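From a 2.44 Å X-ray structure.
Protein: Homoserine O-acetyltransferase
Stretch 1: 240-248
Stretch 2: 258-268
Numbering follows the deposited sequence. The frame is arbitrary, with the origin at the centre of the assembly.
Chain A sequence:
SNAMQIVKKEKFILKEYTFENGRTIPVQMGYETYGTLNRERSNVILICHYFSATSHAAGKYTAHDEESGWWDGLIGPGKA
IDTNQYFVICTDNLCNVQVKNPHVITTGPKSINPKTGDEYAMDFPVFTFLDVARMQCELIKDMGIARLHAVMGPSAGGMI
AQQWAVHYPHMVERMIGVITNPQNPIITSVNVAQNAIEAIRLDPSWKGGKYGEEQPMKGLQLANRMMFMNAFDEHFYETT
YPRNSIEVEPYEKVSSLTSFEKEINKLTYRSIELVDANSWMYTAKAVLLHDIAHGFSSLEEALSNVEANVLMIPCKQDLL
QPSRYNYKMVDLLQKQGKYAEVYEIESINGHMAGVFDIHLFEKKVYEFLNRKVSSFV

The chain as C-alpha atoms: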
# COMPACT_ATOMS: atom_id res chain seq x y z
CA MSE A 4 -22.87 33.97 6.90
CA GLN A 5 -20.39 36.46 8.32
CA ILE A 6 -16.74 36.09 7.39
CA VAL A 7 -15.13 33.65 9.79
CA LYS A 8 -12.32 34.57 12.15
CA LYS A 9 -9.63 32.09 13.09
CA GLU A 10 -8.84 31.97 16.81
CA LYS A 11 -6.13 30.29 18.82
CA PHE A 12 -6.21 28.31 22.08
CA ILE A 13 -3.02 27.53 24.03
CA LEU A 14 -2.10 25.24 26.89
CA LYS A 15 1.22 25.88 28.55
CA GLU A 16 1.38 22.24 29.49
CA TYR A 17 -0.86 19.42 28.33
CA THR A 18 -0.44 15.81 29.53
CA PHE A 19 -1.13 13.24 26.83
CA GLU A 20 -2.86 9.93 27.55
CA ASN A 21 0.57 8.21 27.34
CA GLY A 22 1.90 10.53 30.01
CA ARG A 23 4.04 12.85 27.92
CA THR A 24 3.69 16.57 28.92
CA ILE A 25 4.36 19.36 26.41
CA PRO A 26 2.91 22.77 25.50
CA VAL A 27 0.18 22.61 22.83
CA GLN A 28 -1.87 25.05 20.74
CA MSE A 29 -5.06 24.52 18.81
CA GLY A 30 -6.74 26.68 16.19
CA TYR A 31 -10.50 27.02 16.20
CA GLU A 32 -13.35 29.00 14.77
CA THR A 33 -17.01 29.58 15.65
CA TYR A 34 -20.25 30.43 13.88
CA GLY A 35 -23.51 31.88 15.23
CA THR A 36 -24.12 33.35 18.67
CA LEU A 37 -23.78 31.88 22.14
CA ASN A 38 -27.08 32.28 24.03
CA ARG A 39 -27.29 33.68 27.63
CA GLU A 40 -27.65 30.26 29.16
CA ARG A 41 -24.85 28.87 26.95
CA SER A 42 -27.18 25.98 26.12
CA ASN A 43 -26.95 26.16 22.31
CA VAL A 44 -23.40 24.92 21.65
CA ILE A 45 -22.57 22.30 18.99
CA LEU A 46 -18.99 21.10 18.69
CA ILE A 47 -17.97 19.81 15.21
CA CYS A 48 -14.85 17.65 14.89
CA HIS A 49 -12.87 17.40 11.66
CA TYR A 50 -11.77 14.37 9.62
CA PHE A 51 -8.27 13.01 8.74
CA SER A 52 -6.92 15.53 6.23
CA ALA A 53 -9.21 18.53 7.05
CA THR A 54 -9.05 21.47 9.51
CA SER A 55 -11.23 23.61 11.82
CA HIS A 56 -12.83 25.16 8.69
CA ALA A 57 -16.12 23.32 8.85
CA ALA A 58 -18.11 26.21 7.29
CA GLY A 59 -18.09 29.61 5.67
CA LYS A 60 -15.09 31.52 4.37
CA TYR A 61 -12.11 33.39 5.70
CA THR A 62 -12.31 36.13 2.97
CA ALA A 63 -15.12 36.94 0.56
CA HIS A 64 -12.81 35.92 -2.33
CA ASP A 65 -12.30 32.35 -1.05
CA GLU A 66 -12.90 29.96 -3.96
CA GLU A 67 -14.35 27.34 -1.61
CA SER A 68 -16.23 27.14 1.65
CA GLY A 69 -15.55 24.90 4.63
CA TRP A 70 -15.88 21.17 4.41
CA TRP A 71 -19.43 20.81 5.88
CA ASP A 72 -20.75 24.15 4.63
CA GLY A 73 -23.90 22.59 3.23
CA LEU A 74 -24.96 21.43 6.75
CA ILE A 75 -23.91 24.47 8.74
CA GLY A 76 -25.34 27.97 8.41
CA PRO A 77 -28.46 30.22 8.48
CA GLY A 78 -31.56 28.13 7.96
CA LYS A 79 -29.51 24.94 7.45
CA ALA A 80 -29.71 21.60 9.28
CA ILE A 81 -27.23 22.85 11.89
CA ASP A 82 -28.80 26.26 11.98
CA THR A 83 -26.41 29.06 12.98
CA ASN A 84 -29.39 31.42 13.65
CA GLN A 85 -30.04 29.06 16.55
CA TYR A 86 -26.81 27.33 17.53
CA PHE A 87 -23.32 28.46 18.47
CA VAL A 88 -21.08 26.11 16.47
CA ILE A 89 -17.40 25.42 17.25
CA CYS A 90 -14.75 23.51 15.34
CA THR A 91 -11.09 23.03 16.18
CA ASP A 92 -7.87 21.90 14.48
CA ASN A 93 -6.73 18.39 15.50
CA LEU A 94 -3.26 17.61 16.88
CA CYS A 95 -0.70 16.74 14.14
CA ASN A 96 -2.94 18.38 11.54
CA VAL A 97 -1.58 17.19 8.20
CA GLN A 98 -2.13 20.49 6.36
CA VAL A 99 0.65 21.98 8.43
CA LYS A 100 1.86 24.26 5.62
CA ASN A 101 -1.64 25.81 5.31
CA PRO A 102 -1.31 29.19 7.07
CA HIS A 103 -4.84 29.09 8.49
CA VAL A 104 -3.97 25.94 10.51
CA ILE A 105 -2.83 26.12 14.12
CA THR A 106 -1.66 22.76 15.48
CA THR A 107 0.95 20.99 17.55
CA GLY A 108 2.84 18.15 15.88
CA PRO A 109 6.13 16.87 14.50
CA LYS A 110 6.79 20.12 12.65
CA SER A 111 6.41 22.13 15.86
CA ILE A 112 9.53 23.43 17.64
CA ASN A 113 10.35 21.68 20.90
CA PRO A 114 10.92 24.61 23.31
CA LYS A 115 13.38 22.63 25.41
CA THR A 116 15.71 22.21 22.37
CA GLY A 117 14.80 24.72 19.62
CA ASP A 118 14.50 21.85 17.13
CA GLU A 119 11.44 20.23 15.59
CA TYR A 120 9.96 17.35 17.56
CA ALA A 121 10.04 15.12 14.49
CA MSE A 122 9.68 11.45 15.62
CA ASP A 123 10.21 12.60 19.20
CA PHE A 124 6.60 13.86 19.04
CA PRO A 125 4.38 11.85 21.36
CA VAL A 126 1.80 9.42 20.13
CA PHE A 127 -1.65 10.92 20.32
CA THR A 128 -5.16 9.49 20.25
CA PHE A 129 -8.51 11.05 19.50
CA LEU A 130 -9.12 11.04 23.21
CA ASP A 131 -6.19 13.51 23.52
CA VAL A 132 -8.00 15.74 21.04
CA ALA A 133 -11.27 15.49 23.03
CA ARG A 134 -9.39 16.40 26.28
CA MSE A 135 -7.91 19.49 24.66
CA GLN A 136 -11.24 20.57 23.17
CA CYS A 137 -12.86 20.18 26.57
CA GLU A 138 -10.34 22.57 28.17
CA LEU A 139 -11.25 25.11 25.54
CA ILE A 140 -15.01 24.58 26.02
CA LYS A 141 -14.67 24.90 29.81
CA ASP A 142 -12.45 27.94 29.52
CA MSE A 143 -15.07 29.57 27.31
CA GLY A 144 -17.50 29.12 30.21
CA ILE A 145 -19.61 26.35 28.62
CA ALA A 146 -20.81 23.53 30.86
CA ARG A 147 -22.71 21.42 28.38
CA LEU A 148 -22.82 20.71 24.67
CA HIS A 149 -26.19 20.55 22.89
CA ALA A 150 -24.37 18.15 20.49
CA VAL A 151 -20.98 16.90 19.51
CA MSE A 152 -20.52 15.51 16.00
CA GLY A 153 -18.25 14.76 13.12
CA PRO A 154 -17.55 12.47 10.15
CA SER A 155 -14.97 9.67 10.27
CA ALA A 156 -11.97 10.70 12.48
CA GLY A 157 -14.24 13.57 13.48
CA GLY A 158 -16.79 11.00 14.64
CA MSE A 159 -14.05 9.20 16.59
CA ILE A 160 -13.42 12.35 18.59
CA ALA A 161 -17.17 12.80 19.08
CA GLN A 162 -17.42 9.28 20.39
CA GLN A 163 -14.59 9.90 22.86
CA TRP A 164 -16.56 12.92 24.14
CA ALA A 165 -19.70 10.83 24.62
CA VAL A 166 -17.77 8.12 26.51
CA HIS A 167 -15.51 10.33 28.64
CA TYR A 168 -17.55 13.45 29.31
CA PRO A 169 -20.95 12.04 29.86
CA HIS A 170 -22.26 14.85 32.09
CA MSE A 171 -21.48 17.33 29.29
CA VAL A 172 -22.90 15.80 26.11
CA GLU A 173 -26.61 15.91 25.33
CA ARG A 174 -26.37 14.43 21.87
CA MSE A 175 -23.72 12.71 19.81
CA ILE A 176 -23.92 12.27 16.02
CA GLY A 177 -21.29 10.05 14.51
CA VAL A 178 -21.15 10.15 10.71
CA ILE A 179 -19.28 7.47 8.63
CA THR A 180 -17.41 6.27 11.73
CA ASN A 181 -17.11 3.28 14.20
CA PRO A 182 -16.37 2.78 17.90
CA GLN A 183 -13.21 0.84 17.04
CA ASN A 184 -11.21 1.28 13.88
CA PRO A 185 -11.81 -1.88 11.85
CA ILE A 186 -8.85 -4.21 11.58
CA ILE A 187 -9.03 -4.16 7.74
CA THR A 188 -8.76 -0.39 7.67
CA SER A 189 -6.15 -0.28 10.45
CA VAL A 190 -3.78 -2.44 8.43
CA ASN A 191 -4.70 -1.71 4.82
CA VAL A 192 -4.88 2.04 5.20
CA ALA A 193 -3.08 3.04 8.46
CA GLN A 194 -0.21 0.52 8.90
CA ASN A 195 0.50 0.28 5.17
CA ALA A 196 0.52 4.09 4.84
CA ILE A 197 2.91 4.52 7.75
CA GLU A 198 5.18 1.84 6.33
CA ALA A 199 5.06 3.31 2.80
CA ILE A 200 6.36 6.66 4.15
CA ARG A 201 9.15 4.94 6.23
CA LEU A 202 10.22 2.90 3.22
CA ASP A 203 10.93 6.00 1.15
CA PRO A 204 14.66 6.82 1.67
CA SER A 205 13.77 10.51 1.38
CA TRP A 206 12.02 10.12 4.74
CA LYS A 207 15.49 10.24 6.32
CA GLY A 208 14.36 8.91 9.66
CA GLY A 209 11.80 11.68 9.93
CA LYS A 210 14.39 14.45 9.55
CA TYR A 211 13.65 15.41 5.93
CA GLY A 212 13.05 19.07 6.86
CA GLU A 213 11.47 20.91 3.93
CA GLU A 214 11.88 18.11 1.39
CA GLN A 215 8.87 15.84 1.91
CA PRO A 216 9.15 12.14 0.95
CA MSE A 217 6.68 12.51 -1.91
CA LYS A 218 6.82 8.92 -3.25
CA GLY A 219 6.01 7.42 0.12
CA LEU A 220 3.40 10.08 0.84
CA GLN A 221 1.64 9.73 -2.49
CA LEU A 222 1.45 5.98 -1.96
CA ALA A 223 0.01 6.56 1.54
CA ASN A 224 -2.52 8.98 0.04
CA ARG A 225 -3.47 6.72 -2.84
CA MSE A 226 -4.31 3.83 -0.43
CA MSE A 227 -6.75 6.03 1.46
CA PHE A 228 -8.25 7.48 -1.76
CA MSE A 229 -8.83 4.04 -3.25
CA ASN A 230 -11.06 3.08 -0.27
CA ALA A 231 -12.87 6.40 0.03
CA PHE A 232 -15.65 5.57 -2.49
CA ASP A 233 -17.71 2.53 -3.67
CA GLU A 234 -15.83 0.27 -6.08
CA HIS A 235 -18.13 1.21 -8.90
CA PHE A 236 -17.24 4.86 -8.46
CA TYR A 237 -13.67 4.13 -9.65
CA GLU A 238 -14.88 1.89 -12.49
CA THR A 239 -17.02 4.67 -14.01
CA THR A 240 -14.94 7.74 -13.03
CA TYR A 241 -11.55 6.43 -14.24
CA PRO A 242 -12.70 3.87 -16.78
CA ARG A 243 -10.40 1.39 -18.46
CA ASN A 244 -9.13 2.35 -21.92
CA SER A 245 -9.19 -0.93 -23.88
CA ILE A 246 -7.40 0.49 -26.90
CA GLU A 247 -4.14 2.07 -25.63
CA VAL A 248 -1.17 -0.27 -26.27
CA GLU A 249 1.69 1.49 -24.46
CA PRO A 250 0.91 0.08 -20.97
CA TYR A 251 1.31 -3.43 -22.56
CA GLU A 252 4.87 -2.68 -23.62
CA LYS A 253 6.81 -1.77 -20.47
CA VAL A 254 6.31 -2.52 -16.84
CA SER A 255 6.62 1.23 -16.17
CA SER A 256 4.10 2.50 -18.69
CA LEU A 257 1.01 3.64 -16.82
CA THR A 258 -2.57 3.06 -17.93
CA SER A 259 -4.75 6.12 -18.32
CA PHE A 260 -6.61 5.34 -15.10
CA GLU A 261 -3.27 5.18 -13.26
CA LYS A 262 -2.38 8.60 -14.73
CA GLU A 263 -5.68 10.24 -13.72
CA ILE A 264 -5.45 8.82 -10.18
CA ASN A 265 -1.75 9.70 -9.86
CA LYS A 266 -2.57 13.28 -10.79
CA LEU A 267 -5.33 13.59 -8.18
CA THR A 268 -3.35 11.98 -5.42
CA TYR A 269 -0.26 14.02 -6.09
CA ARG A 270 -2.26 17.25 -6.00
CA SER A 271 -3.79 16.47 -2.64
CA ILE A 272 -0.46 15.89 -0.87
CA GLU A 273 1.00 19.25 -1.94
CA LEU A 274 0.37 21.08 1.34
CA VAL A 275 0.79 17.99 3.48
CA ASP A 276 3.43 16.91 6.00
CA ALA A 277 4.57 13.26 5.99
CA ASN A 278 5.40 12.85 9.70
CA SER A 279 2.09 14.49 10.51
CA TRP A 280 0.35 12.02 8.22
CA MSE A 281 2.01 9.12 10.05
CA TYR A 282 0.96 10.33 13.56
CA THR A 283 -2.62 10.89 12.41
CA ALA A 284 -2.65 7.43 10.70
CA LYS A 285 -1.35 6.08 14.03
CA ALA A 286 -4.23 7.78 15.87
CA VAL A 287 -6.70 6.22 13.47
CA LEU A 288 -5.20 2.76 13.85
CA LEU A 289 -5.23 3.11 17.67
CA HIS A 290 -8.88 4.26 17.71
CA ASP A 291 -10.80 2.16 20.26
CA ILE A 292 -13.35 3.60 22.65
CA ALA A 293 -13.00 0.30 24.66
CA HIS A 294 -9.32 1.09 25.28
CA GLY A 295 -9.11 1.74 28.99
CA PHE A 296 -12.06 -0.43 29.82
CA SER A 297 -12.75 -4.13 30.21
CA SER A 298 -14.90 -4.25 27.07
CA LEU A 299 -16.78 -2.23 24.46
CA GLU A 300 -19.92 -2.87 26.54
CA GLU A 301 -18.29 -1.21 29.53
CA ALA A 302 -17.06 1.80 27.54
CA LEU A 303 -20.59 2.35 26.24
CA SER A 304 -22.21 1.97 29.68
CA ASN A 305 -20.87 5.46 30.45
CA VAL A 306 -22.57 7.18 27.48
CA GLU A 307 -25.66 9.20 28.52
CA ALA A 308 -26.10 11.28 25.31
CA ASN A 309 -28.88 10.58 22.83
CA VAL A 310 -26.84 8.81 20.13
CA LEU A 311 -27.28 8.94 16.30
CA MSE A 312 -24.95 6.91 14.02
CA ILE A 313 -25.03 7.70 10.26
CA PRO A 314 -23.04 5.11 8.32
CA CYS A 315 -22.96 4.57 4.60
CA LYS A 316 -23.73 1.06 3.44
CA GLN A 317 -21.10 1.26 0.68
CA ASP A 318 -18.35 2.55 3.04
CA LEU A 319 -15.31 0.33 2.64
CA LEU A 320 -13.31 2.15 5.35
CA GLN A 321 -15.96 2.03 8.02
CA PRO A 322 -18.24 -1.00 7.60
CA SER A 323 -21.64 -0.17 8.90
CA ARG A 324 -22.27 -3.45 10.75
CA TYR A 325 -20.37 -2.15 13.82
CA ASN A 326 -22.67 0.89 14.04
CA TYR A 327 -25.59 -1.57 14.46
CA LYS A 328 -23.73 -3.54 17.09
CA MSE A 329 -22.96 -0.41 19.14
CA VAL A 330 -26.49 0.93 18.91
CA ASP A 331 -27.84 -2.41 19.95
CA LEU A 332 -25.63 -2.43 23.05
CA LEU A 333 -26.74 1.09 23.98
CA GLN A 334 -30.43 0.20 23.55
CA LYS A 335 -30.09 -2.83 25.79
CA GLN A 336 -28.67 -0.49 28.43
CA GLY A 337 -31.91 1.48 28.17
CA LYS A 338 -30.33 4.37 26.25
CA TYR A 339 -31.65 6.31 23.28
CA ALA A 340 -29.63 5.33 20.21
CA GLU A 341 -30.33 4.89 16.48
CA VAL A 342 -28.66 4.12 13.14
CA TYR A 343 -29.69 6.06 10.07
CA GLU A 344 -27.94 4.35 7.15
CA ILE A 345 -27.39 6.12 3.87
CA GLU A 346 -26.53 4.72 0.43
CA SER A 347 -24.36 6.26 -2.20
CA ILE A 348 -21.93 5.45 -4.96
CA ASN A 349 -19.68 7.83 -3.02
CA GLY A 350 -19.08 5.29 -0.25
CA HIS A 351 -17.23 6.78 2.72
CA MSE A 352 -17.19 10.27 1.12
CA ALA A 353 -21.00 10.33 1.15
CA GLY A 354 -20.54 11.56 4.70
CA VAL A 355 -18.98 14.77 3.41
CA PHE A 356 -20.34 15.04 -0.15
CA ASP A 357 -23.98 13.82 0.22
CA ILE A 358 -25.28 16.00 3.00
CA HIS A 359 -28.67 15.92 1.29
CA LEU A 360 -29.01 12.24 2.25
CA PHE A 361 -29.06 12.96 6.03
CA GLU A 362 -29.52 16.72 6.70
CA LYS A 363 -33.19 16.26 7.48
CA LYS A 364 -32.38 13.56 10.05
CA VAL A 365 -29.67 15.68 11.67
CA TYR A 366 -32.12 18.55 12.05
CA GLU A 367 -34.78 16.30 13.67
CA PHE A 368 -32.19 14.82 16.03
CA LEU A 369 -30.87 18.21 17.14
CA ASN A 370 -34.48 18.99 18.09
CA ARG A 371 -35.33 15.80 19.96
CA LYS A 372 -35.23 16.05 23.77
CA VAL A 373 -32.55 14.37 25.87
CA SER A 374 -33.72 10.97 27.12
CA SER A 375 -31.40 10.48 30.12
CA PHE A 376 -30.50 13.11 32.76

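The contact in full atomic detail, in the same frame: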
# COMPACT_ATOMS: atom_id res chain seq x y z
N THR A 240 -15.60 6.42 -13.01
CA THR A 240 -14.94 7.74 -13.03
C THR A 240 -13.56 7.72 -13.70
O THR A 240 -13.17 8.73 -14.32
CB THR A 240 -14.82 8.33 -11.58
OG1 THR A 240 -16.11 8.35 -10.99
CG2 THR A 240 -14.23 9.77 -11.58
N TYR A 241 -12.83 6.61 -13.56
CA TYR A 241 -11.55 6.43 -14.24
C TYR A 241 -11.61 5.13 -15.06
O TYR A 241 -10.95 4.12 -14.73
CB TYR A 241 -10.39 6.43 -13.21
CG TYR A 241 -10.60 7.45 -12.13
CD1 TYR A 241 -11.21 7.09 -10.92
CD2 TYR A 241 -10.26 8.80 -12.34
CE1 TYR A 241 -11.45 8.02 -9.94
CE2 TYR A 241 -10.51 9.75 -11.36
CZ TYR A 241 -11.10 9.35 -10.16
OH TYR A 241 -11.36 10.25 -9.17
N PRO A 242 -12.42 5.13 -16.12
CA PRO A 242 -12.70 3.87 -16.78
C PRO A 242 -11.49 3.33 -17.53
O PRO A 242 -10.61 4.09 -17.98
CB PRO A 242 -13.82 4.23 -17.77
CG PRO A 242 -13.59 5.68 -18.11
CD PRO A 242 -12.91 6.29 -16.89
N ARG A 243 -11.46 2.03 -17.70
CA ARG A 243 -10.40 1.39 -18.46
C ARG A 243 -10.44 1.79 -19.94
O ARG A 243 -11.46 1.76 -20.56
CB ARG A 243 -10.51 -0.12 -18.29
CG ARG A 243 -9.30 -0.89 -18.79
CD ARG A 243 -9.44 -2.40 -18.45
NE ARG A 243 -9.14 -2.67 -17.05
CZ ARG A 243 -7.91 -2.89 -16.56
NH1 ARG A 243 -6.85 -2.88 -17.35
NH2 ARG A 243 -7.74 -3.15 -15.26
N ASN A 244 -9.30 2.14 -20.48
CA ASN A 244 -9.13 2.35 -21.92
C ASN A 244 -8.64 1.02 -22.53
O ASN A 244 -7.50 0.63 -22.30
CB ASN A 244 -8.14 3.46 -22.18
CG ASN A 244 -7.84 3.67 -23.66
OD1 ASN A 244 -8.04 2.79 -24.51
ND2 ASN A 244 -7.34 4.84 -23.97
N SER A 245 -9.50 0.37 -23.31
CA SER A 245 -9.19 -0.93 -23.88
C SER A 245 -8.48 -0.89 -25.23
O SER A 245 -8.29 -1.93 -25.85
CB SER A 245 -10.48 -1.74 -24.02
OG SER A 245 -11.07 -1.92 -22.75
N ILE A 246 -8.05 0.30 -25.64
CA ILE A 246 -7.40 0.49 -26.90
C ILE A 246 -5.93 0.80 -26.69
O ILE A 246 -5.13 0.23 -27.34
CB ILE A 246 -8.09 1.62 -27.72
CG1 ILE A 246 -9.56 1.25 -27.97
CG2 ILE A 246 -7.37 1.88 -29.03
CD1 ILE A 246 -9.76 -0.07 -28.71
N GLU A 247 -5.55 1.69 -25.78
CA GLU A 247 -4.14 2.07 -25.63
C GLU A 247 -3.22 0.83 -25.49
O GLU A 247 -3.55 -0.13 -24.76
CB GLU A 247 -3.93 3.05 -24.47
CG GLU A 247 -4.24 2.47 -23.09
CD GLU A 247 -4.04 3.45 -21.92
OE1 GLU A 247 -3.49 4.58 -22.12
OE2 GLU A 247 -4.42 3.04 -20.79
N VAL A 248 -2.10 0.84 -26.24
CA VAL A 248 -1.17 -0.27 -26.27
C VAL A 248 0.08 -0.03 -25.41
O VAL A 248 0.74 -0.94 -25.01
CB VAL A 248 -0.71 -0.60 -27.74
CG1 VAL A 248 -1.94 -0.93 -28.65
CG2 VAL A 248 0.17 0.52 -28.31
N THR A 258 -1.26 2.98 -17.28
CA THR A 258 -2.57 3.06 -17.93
C THR A 258 -3.13 4.46 -17.72
O THR A 258 -2.63 5.26 -16.90
CB THR A 258 -3.60 2.03 -17.33
OG1 THR A 258 -3.83 2.32 -15.93
CG2 THR A 258 -3.14 0.61 -17.53
N SER A 259 -4.19 4.78 -18.44
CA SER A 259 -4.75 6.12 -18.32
C SER A 259 -5.43 6.28 -16.98
O SER A 259 -5.42 7.36 -16.43
CB SER A 259 -5.73 6.39 -19.45
OG SER A 259 -6.79 5.46 -19.43
N PHE A 260 -6.03 5.21 -16.44
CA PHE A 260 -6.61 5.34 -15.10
C PHE A 260 -5.53 5.58 -14.06
O PHE A 260 -5.72 6.44 -13.18
CB PHE A 260 -7.59 4.23 -14.70
CG PHE A 260 -7.01 2.85 -14.68
CD1 PHE A 260 -6.38 2.38 -13.56
CD2 PHE A 260 -7.17 2.00 -15.78
CE1 PHE A 260 -5.83 1.06 -13.53
CE2 PHE A 260 -6.62 0.70 -15.79
CZ PHE A 260 -5.97 0.22 -14.64
N GLU A 261 -4.36 4.93 -14.20
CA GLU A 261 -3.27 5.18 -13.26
C GLU A 261 -2.81 6.63 -13.31
O GLU A 261 -2.52 7.24 -12.26
CB GLU A 261 -2.10 4.24 -13.51
CG GLU A 261 -2.30 2.81 -13.03
CD GLU A 261 -1.18 1.88 -13.48
OE1 GLU A 261 -1.06 1.60 -14.70
OE2 GLU A 261 -0.41 1.43 -12.60
N LYS A 262 -2.74 7.19 -14.53
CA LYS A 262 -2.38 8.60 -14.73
C LYS A 262 -3.37 9.56 -14.09
O LYS A 262 -2.95 10.47 -13.38
CB LYS A 262 -2.29 8.93 -16.21
CG LYS A 262 -1.00 8.47 -16.84
CD LYS A 262 -0.98 8.64 -18.34
CE LYS A 262 0.26 7.97 -18.91
NZ LYS A 262 0.22 7.94 -20.43
N GLU A 263 -4.66 9.38 -14.35
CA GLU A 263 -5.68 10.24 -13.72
C GLU A 263 -5.54 10.17 -12.19
O GLU A 263 -5.35 11.18 -11.54
CB GLU A 263 -7.09 9.88 -14.19
CG GLU A 263 -7.25 10.06 -15.71
CD GLU A 263 -8.31 9.15 -16.41
OE1 GLU A 263 -8.56 9.43 -17.62
OE2 GLU A 263 -8.89 8.18 -15.82
N ILE A 264 -5.54 8.97 -11.63
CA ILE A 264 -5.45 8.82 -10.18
C ILE A 264 -4.13 9.33 -9.62
O ILE A 264 -4.13 9.97 -8.58
CB ILE A 264 -5.76 7.38 -9.73
CG1 ILE A 264 -7.23 7.06 -10.04
CG2 ILE A 264 -5.46 7.18 -8.25
CD1 ILE A 264 -7.57 5.58 -10.18
N ASN A 265 -3.01 9.12 -10.30
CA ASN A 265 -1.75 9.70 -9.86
C ASN A 265 -1.84 11.22 -9.75
O ASN A 265 -1.39 11.82 -8.76
CB ASN A 265 -0.61 9.40 -10.81
CG ASN A 265 -0.01 8.04 -10.60
OD1 ASN A 265 -0.47 7.25 -9.76
ND2 ASN A 265 1.00 7.72 -11.40
N LYS A 266 -2.44 11.84 -10.77
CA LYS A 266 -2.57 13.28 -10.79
C LYS A 266 -3.35 13.79 -9.58
O LYS A 266 -2.90 14.71 -8.90
CB LYS A 266 -3.23 13.74 -12.08
CG LYS A 266 -2.98 15.19 -12.41
CD LYS A 266 -3.20 15.45 -13.95
CE LYS A 266 -4.41 16.37 -14.27
NZ LYS A 266 -3.98 17.78 -14.71
N LEU A 267 -4.51 13.18 -9.31
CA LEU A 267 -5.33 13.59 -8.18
C LEU A 267 -4.59 13.41 -6.86
O LEU A 267 -4.64 14.26 -6.01
CB LEU A 267 -6.63 12.77 -8.10
CG LEU A 267 -7.64 12.96 -9.22
CD1 LEU A 267 -8.75 11.87 -9.16
CD2 LEU A 267 -8.22 14.37 -9.14
N THR A 268 -3.90 12.29 -6.70
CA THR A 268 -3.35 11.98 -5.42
C THR A 268 -2.08 12.75 -5.18
O THR A 268 -1.73 13.02 -4.02
CB THR A 268 -3.12 10.46 -5.24
OG1 THR A 268 -2.29 9.95 -6.29
CG2 THR A 268 -4.42 9.75 -5.24

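One aromatic side chain can join an irregular segment to successive turns of a helix, and Tyr-241 in this acetyltransferase is a clear example. The first residue to leave helical geometry after a preceding helix, it points its CA-to-CB bond toward the helix that begins at Ser-259. Ile-264 lies over one face of its ring: CG1 of Ile-264 sits 4.0 Å from the centroid of the Tyr-241 ring and only 12° off the normal, a CH-pi arrangement. Around this centre the helix supplies residues at the spacing of its turns. Phe-260 CB approaches Tyr-241 CB to 3.9 Å, while Leu-267 CD1 reaches Tyr-241 CE2 at 3.5 Å, so the side chain, from CB to the far side of the ring, spans about two turns. Glu-263 approaches the ring near its plane, its OE2 3.5 Å from Tyr-241 CB.

Farther out, Phe-260 CZ lies over one face of the Arg-243 guanidinium, 3.9 Å from Arg-243 NH2.

The polar edge lies at the helix start, where amide groups lack partners from a preceding turn. Glu-247 OE2 accepts a hydrogen bond from Ser-259 N (2.9 Å), and Thr-258 OG1 caps Glu-261 N (3.2 Å). Within the loop that carries Glu-247, Asn-244 OD1 accepts from Ile-246 N (2.7 Å) and Glu-247 N (3.0 Å).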